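Long-range contacts in fructose-2,6-bisphosphatase TIGAR B (Danio rerio, PDB 3E9D), which probably hydrolyses the 2-phosphate of fructose-2,6-bisphosphate, lowering the flux through glycolysis and favouring the pentose phosphate pathway: residues Ala5-Arg10 against Pro175-Met180; Arg44-Leu49 against Thr218-Phe223; Leu49-Val54 against Leu74-Thr79; Leu139-Phe144 against Ile227-Ser232. All blocks are in the same frame, centred on the assembly; numbering follows the deposited sequence.

Interaction 1 (Ala5-Arg10 against Pro175-Met180). With PO4 (phosphate ion), chain D; PO4 (phosphate ion), chain C.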
# COMPACT_ATOMS: atom_id res chain seq x y z
N ALA A 5 -7.74 -7.03 -7.86
CA ALA A 5 -7.35 -5.65 -7.63
C ALA A 5 -6.74 -5.52 -6.25
O ALA A 5 -7.14 -6.23 -5.31
CB ALA A 5 -8.58 -4.73 -7.74
N LEU A 6 -5.76 -4.63 -6.14
CA LEU A 6 -5.18 -4.31 -4.85
C LEU A 6 -5.24 -2.80 -4.63
O LEU A 6 -4.61 -2.05 -5.38
CB LEU A 6 -3.71 -4.78 -4.77
CG LEU A 6 -2.99 -4.37 -3.49
CD1 LEU A 6 -3.56 -5.15 -2.30
CD2 LEU A 6 -1.47 -4.60 -3.59
N THR A 7 -6.00 -2.37 -3.62
CA THR A 7 -6.06 -0.96 -3.26
C THR A 7 -5.18 -0.73 -2.06
O THR A 7 -5.29 -1.46 -1.07
CB THR A 7 -7.50 -0.51 -2.95
OG1 THR A 7 -8.29 -0.64 -4.13
CG2 THR A 7 -7.55 0.95 -2.45
N ILE A 8 -4.31 0.26 -2.15
CA ILE A 8 -3.30 0.50 -1.13
C ILE A 8 -3.52 1.88 -0.53
O ILE A 8 -3.55 2.88 -1.27
CB ILE A 8 -1.89 0.46 -1.74
CG1 ILE A 8 -1.61 -0.90 -2.40
CG2 ILE A 8 -0.81 0.80 -0.65
CD1 ILE A 8 -0.30 -0.93 -3.27
N VAL A 9 -3.63 1.95 0.79
CA VAL A 9 -3.92 3.22 1.47
C VAL A 9 -2.91 3.46 2.58
O VAL A 9 -2.66 2.58 3.40
CB VAL A 9 -5.38 3.22 2.06
CG1 VAL A 9 -5.74 4.60 2.67
CG2 VAL A 9 -6.41 2.80 0.99
N ARG A 10 -2.31 4.65 2.61
CA ARG A 10 -1.50 5.04 3.78
C ARG A 10 -2.42 5.45 4.96
O ARG A 10 -3.48 6.06 4.76
CB ARG A 10 -0.54 6.19 3.42
CG ARG A 10 0.31 6.67 4.61
CD ARG A 10 1.28 7.80 4.22
NE ARG A 10 2.00 8.26 5.39
CZ ARG A 10 2.38 9.52 5.59
NH1 ARG A 10 2.11 10.48 4.69
NH2 ARG A 10 3.01 9.83 6.71
N PRO A 175 -14.02 -8.51 -9.54
CA PRO A 175 -14.72 -8.73 -8.27
C PRO A 175 -13.79 -9.09 -7.10
O PRO A 175 -14.11 -8.76 -5.96
CB PRO A 175 -15.67 -9.90 -8.58
CG PRO A 175 -15.11 -10.58 -9.80
CD PRO A 175 -14.42 -9.49 -10.58
N VAL A 176 -12.66 -9.73 -7.37
CA VAL A 176 -11.72 -10.06 -6.30
C VAL A 176 -10.83 -8.84 -6.01
O VAL A 176 -10.16 -8.31 -6.89
CB VAL A 176 -10.88 -11.34 -6.62
CG1 VAL A 176 -9.93 -11.64 -5.47
CG2 VAL A 176 -11.80 -12.54 -6.85
N HIS A 177 -10.87 -8.35 -4.78
CA HIS A 177 -10.33 -7.02 -4.49
C HIS A 177 -9.83 -6.93 -3.07
O HIS A 177 -10.63 -7.00 -2.11
CB HIS A 177 -11.40 -5.95 -4.73
CG HIS A 177 -10.86 -4.56 -4.87
ND1 HIS A 177 -11.46 -3.62 -5.68
CD2 HIS A 177 -9.79 -3.94 -4.31
CE1 HIS A 177 -10.78 -2.48 -5.62
NE2 HIS A 177 -9.76 -2.65 -4.80
N ALA A 178 -8.51 -6.81 -2.92
CA ALA A 178 -7.87 -6.71 -1.62
C ALA A 178 -7.61 -5.25 -1.24
O ALA A 178 -7.28 -4.44 -2.11
CB ALA A 178 -6.56 -7.49 -1.61
N LEU A 179 -7.76 -4.94 0.05
CA LEU A 179 -7.38 -3.64 0.60
C LEU A 179 -6.13 -3.82 1.44
O LEU A 179 -6.05 -4.77 2.21
CB LEU A 179 -8.51 -3.07 1.46
CG LEU A 179 -8.26 -1.76 2.24
CD1 LEU A 179 -8.04 -0.61 1.23
CD2 LEU A 179 -9.47 -1.46 3.16
N MET A 180 -5.16 -2.93 1.29
CA MET A 180 -3.93 -3.00 2.05
C MET A 180 -3.78 -1.63 2.70
O MET A 180 -3.83 -0.61 2.02
CB MET A 180 -2.74 -3.32 1.11
CG MET A 180 -1.33 -3.16 1.72
SD MET A 180 -0.01 -3.34 0.46
CE MET A 180 1.16 -2.16 1.11
P PO4 D . 2.93 13.69 6.16
O1 PO4 D . 3.88 12.62 6.67
O2 PO4 D . 2.38 13.26 4.81
O3 PO4 D . 1.79 13.93 7.15
O4 PO4 D . 3.70 15.00 6.02
P PO4 C . 4.17 6.66 8.49
O1 PO4 C . 3.90 5.54 9.46
O2 PO4 C . 3.44 6.49 7.18
O3 PO4 C . 3.72 7.98 9.07
O4 PO4 C . 5.66 6.78 8.23
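Ala5 to Ile8 pair in parallel with His177 to Met180 as neighbouring strands inside the histidine phosphatase sheet, and the first strand runs straight into the family's Arg-His-Gly motif with Arg10 and the phosphoryl-accepting His11. Five backbone bonds join the strands, from Ala5 N to Val176 O at one end to Val9 N and Met180 O (2.8 Å) at the other. On one face Ala5 CB sits over the centre of the His177 ring in a CH-pi contact, 3.6 Å from the centroid, while Val9 CG2 meets Leu179 CD1 at 3.8 Å. On the other face Leu6 CD1 packs between CB of Ala178 and CB of Met180; Ile8 CG2 lies 4.0 Å from Met180 CE. Beyond, Arg10 puts its guanidinium between two phosphate ions, probably from the crystallisation liquor. NE donates to O2 of the chain C phosphate (2.9 Å), NH1 to Cys215 O and to O2 of the chain D phosphate (2.8 Å), and NH2 to O3 of the first and O1 of the second. An alanine here removes these donors and would probably leave the ions loosely held and Cys215 O without its mate. ND1 of His183, probably a transition-state stabiliser, also binds phosphate.

Interaction 2 (Arg44-Leu49 against Thr218-Phe223)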
# COMPACT_ATOMS: atom_id res chain seq x y z
N ARG A 44 -15.65 6.84 3.04
CA ARG A 44 -16.73 7.32 2.16
C ARG A 44 -16.38 7.19 0.66
O ARG A 44 -17.20 6.79 -0.14
CB ARG A 44 -17.06 8.77 2.49
CG ARG A 44 -17.76 8.93 3.83
CD ARG A 44 -18.39 10.33 3.96
NE ARG A 44 -17.37 11.38 3.99
CZ ARG A 44 -16.72 11.78 5.07
NH1 ARG A 44 -16.96 11.24 6.26
NH2 ARG A 44 -15.84 12.76 4.97
N TYR A 45 -15.15 7.52 0.30
CA TYR A 45 -14.72 7.42 -1.10
C TYR A 45 -14.77 5.98 -1.62
O TYR A 45 -15.20 5.74 -2.75
CB TYR A 45 -13.35 8.05 -1.26
CG TYR A 45 -12.81 8.07 -2.68
CD1 TYR A 45 -13.25 9.02 -3.60
CD2 TYR A 45 -11.82 7.15 -3.08
CE1 TYR A 45 -12.77 9.03 -4.90
CE2 TYR A 45 -11.32 7.16 -4.37
CZ TYR A 45 -11.80 8.10 -5.28
OH TYR A 45 -11.29 8.14 -6.55
N LEU A 46 -14.39 5.02 -0.77
CA LEU A 46 -14.31 3.62 -1.15
C LEU A 46 -15.55 2.80 -0.77
O LEU A 46 -15.53 1.57 -0.89
CB LEU A 46 -13.06 2.99 -0.50
CG LEU A 46 -11.70 3.62 -0.81
CD1 LEU A 46 -10.61 3.06 0.15
CD2 LEU A 46 -11.36 3.44 -2.31
N LYS A 47 -16.63 3.47 -0.35
CA LYS A 47 -17.77 2.82 0.29
C LYS A 47 -18.53 1.84 -0.59
O LYS A 47 -19.16 0.91 -0.06
CB LYS A 47 -18.75 3.84 0.91
CG LYS A 47 -19.64 4.60 -0.08
CD LYS A 47 -20.61 5.49 0.70
CE LYS A 47 -21.52 6.37 -0.15
NZ LYS A 47 -21.45 6.18 -1.61
N ASP A 48 -18.48 2.05 -1.90
CA ASP A 48 -19.22 1.22 -2.85
C ASP A 48 -18.39 0.07 -3.42
O ASP A 48 -18.84 -0.64 -4.33
CB ASP A 48 -19.79 2.06 -4.01
CG ASP A 48 -20.70 3.19 -3.52
OD1 ASP A 48 -21.72 2.90 -2.86
OD2 ASP A 48 -20.39 4.37 -3.78
N LEU A 49 -17.18 -0.12 -2.90
CA LEU A 49 -16.33 -1.25 -3.33
C LEU A 49 -16.47 -2.41 -2.37
O LEU A 49 -16.51 -2.21 -1.16
CB LEU A 49 -14.85 -0.84 -3.41
CG LEU A 49 -14.58 0.24 -4.46
CD1 LEU A 49 -13.22 0.94 -4.24
CD2 LEU A 49 -14.69 -0.34 -5.87
N THR A 218 -3.65 8.83 3.97
CA THR A 218 -4.82 8.27 3.26
C THR A 218 -4.79 8.38 1.73
O THR A 218 -5.81 8.21 1.07
CB THR A 218 -6.21 8.75 3.83
OG1 THR A 218 -6.47 10.12 3.46
CG2 THR A 218 -6.25 8.61 5.35
N GLY A 219 -3.60 8.63 1.16
CA GLY A 219 -3.43 8.61 -0.29
C GLY A 219 -3.68 7.19 -0.76
O GLY A 219 -3.32 6.22 -0.06
N ILE A 220 -4.31 7.06 -1.93
CA ILE A 220 -4.82 5.78 -2.40
C ILE A 220 -4.19 5.40 -3.74
O ILE A 220 -4.20 6.21 -4.68
CB ILE A 220 -6.38 5.81 -2.57
CG1 ILE A 220 -7.07 6.30 -1.28
CG2 ILE A 220 -6.89 4.43 -2.96
CD1 ILE A 220 -8.58 6.54 -1.41
N SER A 221 -3.63 4.18 -3.81
CA SER A 221 -3.08 3.64 -5.06
C SER A 221 -3.79 2.34 -5.44
O SER A 221 -4.36 1.67 -4.57
CB SER A 221 -1.56 3.37 -4.95
OG SER A 221 -0.89 4.51 -4.44
N ARG A 222 -3.70 1.96 -6.71
CA ARG A 222 -4.38 0.75 -7.18
C ARG A 222 -3.57 0.05 -8.26
O ARG A 222 -3.15 0.69 -9.22
CB ARG A 222 -5.79 1.05 -7.72
CG ARG A 222 -6.62 -0.24 -8.04
CD ARG A 222 -7.98 -0.00 -8.73
NE ARG A 222 -9.03 0.69 -7.93
CZ ARG A 222 -9.06 0.69 -6.62
NH1 ARG A 222 -8.10 0.02 -6.03
NH2 ARG A 222 -10.00 1.31 -5.91
N PHE A 223 -3.36 -1.26 -8.07
CA PHE A 223 -2.75 -2.13 -9.07
C PHE A 223 -3.70 -3.31 -9.30
O PHE A 223 -4.41 -3.73 -8.38
CB PHE A 223 -1.38 -2.68 -8.60
CG PHE A 223 -0.30 -1.64 -8.51
CD1 PHE A 223 0.63 -1.50 -9.54
CD2 PHE A 223 -0.21 -0.79 -7.40
CE1 PHE A 223 1.64 -0.52 -9.48
CE2 PHE A 223 0.80 0.19 -7.32
CZ PHE A 223 1.73 0.32 -8.37
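Leu46 and Ile220 make the nearest backbone approach, their CA atoms 9.8 Å apart, where helix 33-45 gives way to a type I turn over Leu46-Leu49 that is closed by a bond from Leu49 N to Leu46 O. No hydrogen bond spans so wide a gap, and side chains alone fill it. Ile220 reaches out with CG1 anti to its carbonyl carbon (chi1 -53°), and its terminal CD1 comes obliquely to the Tyr45 ring, nearest CD2 (3.7 Å) and CE2 (4.1 Å). The same methyl lies 4.3 Å from Leu46 CD2, so that it touches both the last helical residue, Tyr45, and Leu46 just after it. At its polar end the Tyr45 hydroxyl is hydrogen-bonded to Arg246 NH1, on strand 233-246. In the mixed sheet of this histidine phosphatase fold, strand 220-230 runs antiparallel to strand 2-10, and the contact sets the end of helix 33-45 and the following turn on the sheet face that bears Ile220 and Arg222. Both of these side chains also pack on Phe243 of the neighbouring strand 233-246. Arg222 bends at CD, chi3 -67° placing NE, and comes tip to tip with Leu49, its NH2 3.6 Å from Leu49 CD1. Leu46 CD2 approaches the guanidinium at its edge, 4.4 Å from that nitrogen. Although both leucine methyls lie near it, NH2 has a polar mate in Ala167 O.

Interaction 3 (Leu49-Val54 against Leu74-Thr79)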
# COMPACT_ATOMS: atom_id res chain seq x y z
N LEU A 49 -17.18 -0.12 -2.90
CA LEU A 49 -16.33 -1.25 -3.33
C LEU A 49 -16.47 -2.41 -2.37
O LEU A 49 -16.51 -2.21 -1.16
CB LEU A 49 -14.85 -0.84 -3.41
CG LEU A 49 -14.58 0.24 -4.46
CD1 LEU A 49 -13.22 0.94 -4.24
CD2 LEU A 49 -14.69 -0.34 -5.87
N HIS A 50 -16.55 -3.62 -2.92
CA HIS A 50 -16.47 -4.81 -2.08
C HIS A 50 -15.01 -5.26 -1.97
O HIS A 50 -14.41 -5.74 -2.94
CB HIS A 50 -17.36 -5.93 -2.63
CG HIS A 50 -17.36 -7.18 -1.81
ND1 HIS A 50 -17.58 -8.43 -2.35
CD2 HIS A 50 -17.16 -7.38 -0.48
CE1 HIS A 50 -17.52 -9.34 -1.40
NE2 HIS A 50 -17.27 -8.73 -0.25
N PHE A 51 -14.44 -5.08 -0.79
CA PHE A 51 -13.14 -5.66 -0.49
C PHE A 51 -13.34 -7.07 0.04
O PHE A 51 -13.88 -7.24 1.12
CB PHE A 51 -12.38 -4.77 0.50
CG PHE A 51 -12.15 -3.37 -0.01
CD1 PHE A 51 -11.30 -3.14 -1.10
CD2 PHE A 51 -12.79 -2.28 0.59
CE1 PHE A 51 -11.07 -1.85 -1.57
CE2 PHE A 51 -12.57 -0.97 0.12
CZ PHE A 51 -11.71 -0.75 -0.96
N THR A 52 -12.94 -8.06 -0.75
CA THR A 52 -13.02 -9.48 -0.36
C THR A 52 -11.97 -9.82 0.66
O THR A 52 -12.08 -10.80 1.39
CB THR A 52 -12.83 -10.40 -1.59
OG1 THR A 52 -11.62 -10.04 -2.27
CG2 THR A 52 -14.01 -10.26 -2.58
N ASN A 53 -10.91 -9.02 0.72
CA ASN A 53 -9.81 -9.32 1.62
C ASN A 53 -9.22 -8.02 2.12
O ASN A 53 -9.14 -7.06 1.36
CB ASN A 53 -8.71 -10.08 0.86
CG ASN A 53 -9.21 -11.39 0.27
OD1 ASN A 53 -9.75 -11.42 -0.84
ND2 ASN A 53 -9.06 -12.46 1.03
N VAL A 54 -8.82 -7.99 3.39
CA VAL A 54 -8.24 -6.78 3.96
C VAL A 54 -6.98 -7.12 4.80
O VAL A 54 -7.02 -7.98 5.68
CB VAL A 54 -9.24 -6.01 4.85
CG1 VAL A 54 -8.56 -4.77 5.47
CG2 VAL A 54 -10.49 -5.60 4.07
N LEU A 74 -20.08 -0.19 2.45
CA LEU A 74 -21.44 -0.73 2.33
C LEU A 74 -21.50 -2.21 1.95
O LEU A 74 -22.59 -2.80 1.90
CB LEU A 74 -22.24 0.09 1.30
CG LEU A 74 -22.40 1.59 1.59
CD1 LEU A 74 -23.10 2.30 0.44
CD2 LEU A 74 -23.16 1.80 2.89
N HIS A 75 -20.34 -2.83 1.67
CA HIS A 75 -20.31 -4.20 1.13
C HIS A 75 -19.43 -5.19 1.88
O HIS A 75 -19.52 -6.38 1.62
CB HIS A 75 -19.85 -4.20 -0.34
CG HIS A 75 -20.65 -3.29 -1.20
ND1 HIS A 75 -21.86 -3.66 -1.75
CD2 HIS A 75 -20.45 -2.00 -1.56
CE1 HIS A 75 -22.36 -2.64 -2.43
NE2 HIS A 75 -21.52 -1.62 -2.33
N SER A 76 -18.60 -4.71 2.79
CA SER A 76 -17.49 -5.57 3.22
C SER A 76 -17.52 -5.98 4.68
O SER A 76 -16.50 -6.38 5.22
CB SER A 76 -16.16 -4.94 2.85
OG SER A 76 -16.15 -4.50 1.50
N SER A 77 -18.70 -5.93 5.30
CA SER A 77 -18.85 -6.25 6.73
C SER A 77 -18.47 -7.68 7.13
O SER A 77 -18.07 -7.93 8.26
CB SER A 77 -20.28 -5.93 7.20
OG SER A 77 -21.23 -6.64 6.43
N ALA A 78 -18.58 -8.63 6.19
CA ALA A 78 -18.20 -10.02 6.44
C ALA A 78 -16.68 -10.27 6.23
O ALA A 78 -16.19 -11.35 6.55
CB ALA A 78 -19.04 -10.97 5.57
N THR A 79 -15.95 -9.29 5.70
CA THR A 79 -14.52 -9.46 5.44
C THR A 79 -13.69 -9.30 6.72
O THR A 79 -13.80 -8.29 7.39
CB THR A 79 -14.03 -8.46 4.38
OG1 THR A 79 -14.74 -8.70 3.15
CG2 THR A 79 -12.54 -8.62 4.13
O HOH W 1 -17.26 -9.65 2.39
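Phe51 and its neighbours meet Ser76 and Thr79 in a partly buried, largely polar contact between two loops, one leading into strand 53-56 and the other joining helix 60-71 to strand 81-83. Two hydroxyls hold the backbone of Phe51, one at each polar atom. Ser76 OG, anti to its carbonyl carbon (chi1 -48°), accepts a bond from Phe51 N at 2.9 Å, and is itself bonded to Asn73 OD1 of its own loop, which helps to fix the hydroxyl. Thr79 OG1 donates to Phe51 O over 2.6 Å, coming in the plane of the carbonyl. The turn from Ser76 to Thr79 is of type I, closed by Thr79 N and Ser76 O, and it carries both hydroxyls, one at each end. The other branch of Thr79 is apolar: CG2 lies 3.7 Å from Val54 CG2, the two side chains crossing at about a right angle, and also 3.5 Å from Thr52 O. Towards the solvent-facing end, the CB atoms of His50 and His75 come within 3.8 Å. The His50 ring turns its CD2 to within 3.3 Å of His75 O and receives Ser76 OG at its edge. A water lies in the ring plane, 2.8 Å from His50 NE2, and donates to Thr79 OG1, bridging the segments. Strands 53-56 and 81-83 are parallel neighbours in the sheet, with helix 60-71 linking them, so the bonds stitch together the entrance and the return of a beta-alpha-beta crossover.

Interaction 4 (Leu139-Phe144 against Ile227-Ser232)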
# COMPACT_ATOMS: atom_id res chain seq x y z
N LEU A 139 0.39 -12.96 0.09
CA LEU A 139 -0.81 -12.43 -0.54
C LEU A 139 -1.30 -13.31 -1.70
O LEU A 139 -2.47 -13.68 -1.74
CB LEU A 139 -0.57 -11.00 -1.05
CG LEU A 139 -1.71 -10.37 -1.86
CD1 LEU A 139 -2.90 -10.12 -0.93
CD2 LEU A 139 -1.25 -9.07 -2.55
N PHE A 140 -0.40 -13.61 -2.64
CA PHE A 140 -0.77 -14.44 -3.79
C PHE A 140 -1.32 -15.80 -3.33
O PHE A 140 -2.34 -16.27 -3.86
CB PHE A 140 0.42 -14.69 -4.74
CG PHE A 140 0.97 -13.45 -5.43
CD1 PHE A 140 0.29 -12.23 -5.38
CD2 PHE A 140 2.16 -13.53 -6.14
CE1 PHE A 140 0.81 -11.11 -6.03
CE2 PHE A 140 2.69 -12.41 -6.80
CZ PHE A 140 2.02 -11.19 -6.73
N GLN A 141 -0.63 -16.43 -2.39
CA GLN A 141 -1.02 -17.76 -1.93
C GLN A 141 -2.40 -17.72 -1.27
O GLN A 141 -3.26 -18.56 -1.57
CB GLN A 141 0.04 -18.35 -0.98
CG GLN A 141 -0.32 -19.73 -0.39
CD GLN A 141 -0.48 -20.82 -1.46
OE1 GLN A 141 0.27 -20.86 -2.45
NE2 GLN A 141 -1.45 -21.72 -1.26
N ARG A 142 -2.63 -16.72 -0.42
CA ARG A 142 -3.92 -16.55 0.24
C ARG A 142 -5.06 -16.22 -0.74
O ARG A 142 -6.15 -16.75 -0.60
CB ARG A 142 -3.85 -15.48 1.34
CG ARG A 142 -5.16 -15.36 2.17
CD ARG A 142 -5.13 -14.17 3.11
NE ARG A 142 -4.12 -14.34 4.15
CZ ARG A 142 -4.34 -14.91 5.34
NH1 ARG A 142 -5.56 -15.36 5.65
NH2 ARG A 142 -3.36 -15.03 6.21
N MET A 143 -4.81 -15.34 -1.72
CA MET A 143 -5.84 -14.99 -2.71
C MET A 143 -6.18 -16.21 -3.56
O MET A 143 -7.35 -16.48 -3.86
CB MET A 143 -5.40 -13.82 -3.62
CG MET A 143 -5.19 -12.44 -2.92
SD MET A 143 -6.63 -11.85 -1.96
CE MET A 143 -6.11 -12.37 -0.35
N PHE A 144 -5.15 -16.96 -3.95
CA PHE A 144 -5.34 -18.13 -4.78
C PHE A 144 -6.14 -19.21 -4.04
O PHE A 144 -7.06 -19.77 -4.61
CB PHE A 144 -4.01 -18.68 -5.26
CG PHE A 144 -4.12 -19.61 -6.43
CD1 PHE A 144 -4.17 -19.10 -7.72
CD2 PHE A 144 -4.17 -20.98 -6.25
CE1 PHE A 144 -4.27 -19.95 -8.81
CE2 PHE A 144 -4.27 -21.84 -7.32
CZ PHE A 144 -4.32 -21.33 -8.60
N ILE A 227 -2.18 -13.52 -11.71
CA ILE A 227 -1.25 -14.52 -11.18
C ILE A 227 -1.51 -15.90 -11.80
O ILE A 227 -2.67 -16.27 -12.06
CB ILE A 227 -1.23 -14.56 -9.63
CG1 ILE A 227 -2.59 -14.92 -9.05
CG2 ILE A 227 -0.74 -13.19 -9.03
CD1 ILE A 227 -2.55 -15.24 -7.52
N HIS A 228 -0.40 -16.61 -12.03
CA HIS A 228 -0.34 -17.96 -12.59
C HIS A 228 0.39 -18.89 -11.62
O HIS A 228 1.24 -18.46 -10.85
CB HIS A 228 0.46 -17.97 -13.92
CG HIS A 228 -0.28 -17.40 -15.09
ND1 HIS A 228 -0.13 -17.88 -16.38
CD2 HIS A 228 -1.17 -16.37 -15.18
CE1 HIS A 228 -0.90 -17.19 -17.20
NE2 HIS A 228 -1.55 -16.27 -16.49
N ARG A 229 0.03 -20.16 -11.66
CA ARG A 229 0.72 -21.19 -10.91
C ARG A 229 1.52 -22.05 -11.87
O ARG A 229 0.97 -22.55 -12.86
CB ARG A 229 -0.31 -22.03 -10.18
CG ARG A 229 0.21 -22.83 -9.04
CD ARG A 229 -0.96 -23.03 -8.07
NE ARG A 229 -0.72 -24.14 -7.19
CZ ARG A 229 -0.42 -24.03 -5.90
NH1 ARG A 229 -0.33 -22.82 -5.33
NH2 ARG A 229 -0.21 -25.13 -5.20
N GLU A 230 2.81 -22.18 -11.59
CA GLU A 230 3.71 -23.07 -12.34
C GLU A 230 4.58 -23.81 -11.35
O GLU A 230 5.31 -23.17 -10.58
CB GLU A 230 4.60 -22.27 -13.27
CG GLU A 230 3.85 -21.56 -14.36
CD GLU A 230 4.54 -20.29 -14.80
OE1 GLU A 230 5.43 -19.78 -14.06
OE2 GLU A 230 4.19 -19.79 -15.90
N GLU A 231 4.49 -25.13 -11.36
CA GLU A 231 5.29 -25.98 -10.46
C GLU A 231 4.91 -25.73 -9.01
O GLU A 231 5.74 -25.84 -8.10
CB GLU A 231 6.80 -25.75 -10.67
CG GLU A 231 7.23 -25.44 -12.11
CD GLU A 231 6.98 -26.60 -13.06
OE1 GLU A 231 7.45 -27.73 -12.77
OE2 GLU A 231 6.30 -26.37 -14.09
N SER A 232 3.63 -25.42 -8.80
CA SER A 232 3.10 -25.01 -7.48
C SER A 232 3.65 -23.68 -6.98
O SER A 232 3.35 -23.27 -5.86
CB SER A 232 3.27 -26.12 -6.43
OG SER A 232 2.20 -27.05 -6.50
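Phe140 is the helix residue that receives Ile227, and its side chain meets the isoleucine from base to tip. CB lies 4.1 Å from Ile227 CD1, which also comes within 3.8 Å of Phe140 O. CG stands anti to the carbonyl carbon (chi1 -65°), and from there the ring presents a face to Ile227 CG2. That methyl rests over the ring centre, 3.8 Å from the centroid and 6° off the normal, a CH-pi contact; CG, CD1, CD2, CE1, CE2 and CZ all lie at similar distances from it, with CD1 the nearest at 3.9 Å. An alanine here would probably leave Ile227 CG2 without its aromatic bed and open a gap between helix and strand, although the CB contact with CD1 would remain. One turn on, Phe144 continues the surface: its CD1 is 4.2 Å from Ile227 CD1, and its CE2 is 3.6 Å from Arg229 CD. The Arg229 chain is extended to NE; its guanidinium plane is 11° from that of the Phe144 ring. Gln141 OE1 comes to the edge of that guanidinium, 3.5 Å from NH1, without forming a hydrogen bond, while Gln141 NE2 bonds to Glu145 OE2. The segments of helix 125-146 and strand 220-230 run almost perpendicular to each other, with axes 10.2 Å apart. Phe140 also touches Phe4 on strand 2-10, Met143 touches Phe55 on strand 53-56, and Phe144 touches Leu234 on strand 233-246, so this helix lies across several strands of the sheet.

All four contacts reach one mixed sheet. Interaction 1 is its central pair: Leu6 N bonds to Phe223 O (2.8 Å) on the strand of interaction 2, and Leu179 N bonds to Asn53 O (2.8 Å) on that of interaction 3. Leu49 belongs to both interactions 2 and 3, whose segments also meet, Leu74 N lying 2.9 Å from Lys47 O. Interaction 4 uses the far part of strand 220-230, its centre about 25 Å from that of interaction 2. Interaction 1 borders the catalytic site: the Val9 side chain is about 7 Å from that of His11, the Met180 side chain about 8 Å from that of His183; the phosphates held by Arg10 lie at this end.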